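Local coordinates for protein dual specificity phosphatase 28 (Homo sapiens, PDB 5Y15) that removes phosphate from a synthetic aryl phosphate substrate in vitro but has almost no detectable activity on phosphotyrosine, at residues 136-140 with 141-145. The protein carries 2 engineered substitutions. Residues are numbered along the deposited sequence; the frame is centred on the assembly and turned at random.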
loop_
_atom_site.group_PDB
_atom_site.type_symbol
_atom_site.label_atom_id
_atom_site.label_comp_id
_atom_site.label_asym_id
_atom_site.label_seq_id
_atom_site.Cartn_x
_atom_site.Cartn_y
_atom_site.Cartn_z
ATOM N N THR A 136 -2.319 -15.393 3.266
ATOM C CA THR A 136 -3.349 -16.055 4.048
ATOM C C THR A 136 -4.364 -15.055 4.594
ATOM O O THR A 136 -5.592 -15.232 4.448
ATOM C CB THR A 136 -2.677 -16.811 5.184
ATOM O OG1 THR A 136 -1.723 -17.709 4.623
ATOM C CG2 THR A 136 -3.680 -17.580 6.000
ATOM N N ALA A 137 -3.868 -13.992 5.232
ATOM C CA ALA A 137 -4.764 -12.980 5.781
ATOM C C ALA A 137 -5.620 -12.347 4.687
ATOM O O ALA A 137 -6.788 -11.993 4.917
ATOM C CB ALA A 137 -3.951 -11.932 6.552
ATOM N N TYR A 138 -5.052 -12.157 3.500
ATOM C CA TYR A 138 -5.836 -11.567 2.428
ATOM C C TYR A 138 -6.988 -12.488 2.047
ATOM O O TYR A 138 -8.126 -12.032 1.855
ATOM C CB TYR A 138 -4.963 -11.254 1.207
ATOM C CG TYR A 138 -5.805 -10.827 0.024
ATOM C CD1 TYR A 138 -6.278 -9.527 -0.081
ATOM C CD2 TYR A 138 -6.193 -11.745 -0.947
ATOM C CE1 TYR A 138 -7.071 -9.136 -1.143
ATOM C CE2 TYR A 138 -7.014 -11.366 -2.011
ATOM C CZ TYR A 138 -7.451 -10.069 -2.097
ATOM O OH TYR A 138 -8.248 -9.696 -3.153
ATOM N N LEU A 139 -6.713 -13.790 1.941
ATOM C CA LEU A 139 -7.777 -14.717 1.583
ATOM C C LEU A 139 -8.858 -14.763 2.655
ATOM O O LEU A 139 -10.049 -14.883 2.340
ATOM C CB LEU A 139 -7.201 -16.104 1.330
ATOM C CG LEU A 139 -6.267 -16.144 0.123
ATOM C CD1 LEU A 139 -5.676 -17.532 0.019
ATOM C CD2 LEU A 139 -7.062 -15.800 -1.137
ATOM N N MET A 140 -8.471 -14.648 3.926
ATOM C CA MET A 140 -9.478 -14.649 4.980
ATOM C C MET A 140 -10.327 -13.387 4.945
ATOM O O MET A 140 -11.549 -13.450 5.126
ATOM C CB MET A 140 -8.814 -14.745 6.350
ATOM C CG MET A 140 -8.522 -16.136 6.840
ATOM S SD MET A 140 -7.692 -15.991 8.439
ATOM C CE MET A 140 -6.141 -15.577 7.875
ATOM N N ARG A 141 -9.688 -12.234 4.751
ATOM C CA ARG A 141 -10.344 -10.941 4.922
ATOM C C ARG A 141 -11.218 -10.562 3.727
ATOM O O ARG A 141 -12.277 -9.948 3.910
ATOM C CB ARG A 141 -9.290 -9.871 5.197
ATOM C CG ARG A 141 -9.784 -8.439 5.168
ATOM C CD ARG A 141 -10.837 -8.178 6.251
ATOM N NE ARG A 141 -11.260 -6.779 6.250
ATOM C CZ ARG A 141 -12.302 -6.319 5.559
ATOM N NH1 ARG A 141 -13.033 -7.144 4.819
ATOM N NH2 ARG A 141 -12.615 -5.030 5.609
ATOM N N HIS A 142 -10.800 -10.892 2.496
ATOM C CA HIS A 142 -11.522 -10.428 1.315
ATOM C C HIS A 142 -12.047 -11.528 0.402
ATOM O O HIS A 142 -12.761 -11.220 -0.563
ATOM C CB HIS A 142 -10.659 -9.455 0.504
ATOM C CG HIS A 142 -10.477 -8.133 1.173
ATOM N ND1 HIS A 142 -9.264 -7.704 1.671
ATOM C CD2 HIS A 142 -11.367 -7.153 1.455
ATOM C CE1 HIS A 142 -9.410 -6.504 2.211
ATOM N NE2 HIS A 142 -10.679 -6.148 2.092
ATOM N N ARG A 143 -11.730 -12.790 0.674
ATOM C CA ARG A 143 -12.344 -13.893 -0.039
ATOM C C ARG A 143 -13.087 -14.791 0.942
ATOM O O ARG A 143 -13.436 -15.919 0.607
ATOM C CB ARG A 143 -11.294 -14.686 -0.814
ATOM C CG ARG A 143 -10.353 -13.838 -1.659
ATOM C CD ARG A 143 -10.903 -13.535 -3.016
ATOM N NE ARG A 143 -10.032 -12.610 -3.736
ATOM C CZ ARG A 143 -9.039 -12.986 -4.540
ATOM N NH1 ARG A 143 -8.797 -14.280 -4.738
ATOM N NH2 ARG A 143 -8.290 -12.074 -5.150
ATOM N N GLY A 144 -13.379 -14.265 2.126
ATOM C CA GLY A 144 -14.190 -14.965 3.119
ATOM C C GLY A 144 -13.767 -16.378 3.438
ATOM O O GLY A 144 -14.618 -17.205 3.800
ATOM N N LEU A 145 -12.463 -16.660 3.447
ATOM C CA LEU A 145 -12.051 -18.004 3.811
ATOM C C LEU A 145 -11.708 -18.102 5.287
ATOM O O LEU A 145 -11.300 -17.138 5.928
ATOM C CB LEU A 145 -10.851 -18.486 2.994
ATOM C CG LEU A 145 -10.997 -18.815 1.506
ATOM C CD1 LEU A 145 -10.994 -17.585 0.693
ATOM C CD2 LEU A 145 -9.863 -19.709 1.044
#
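L139 O gathers the end of helix 130-142: it accepts R143 N (3.2 Å) and L145 N from opposite faces of its carbonyl plane. The L145 bond is the straighter, with 164° at the hydrogen. Just before it the i+4 pattern still holds, R141 N bonding to A137 O and H142 N to Y138 O. R143 is the first residue to leave helical angles, and G144, exposed at the turn and at positive phi, turns the chain back so that L145 folds over the last turn. Packing is tight here. CD1 of L145 sits 3.3 Å from L139 O and also touches L139 CB. L145 O lies 3.1 Å from M140 CG and takes a CA-H...O contact from M140 CA. On another flank, the R143 chain bends at chi2 (-86°) and carries its guanidinium past L139 CD2 to the edge of the Y138 ring. The two planes stand nearly perpendicular (85°), with Y138 CE2 over one guanidinium face. R143 NH2 gives Y138 OH a weak, bent bond (3.1 Å); both groups have further partners, Y138 OH in E111 and R143 NH2 in the carbonyl of P45. The looser flank is that of R141 and H142, both partly exposed. There the H142 ring meets Y138 obliquely, ND1 to CE1 3.8 Å, and R141 CG lies over one H142 ring face, while R141 NE pairs with E104 in a salt bridge. Within the catalytic domain, this helix end is wedged between several elements: Y138 packs on M110 and V114 of helix 100-115, M140 on L171 of helix 165-179, and L139 on A150 of helix 147-157 as well as on V43 and A44 of strand 40-44.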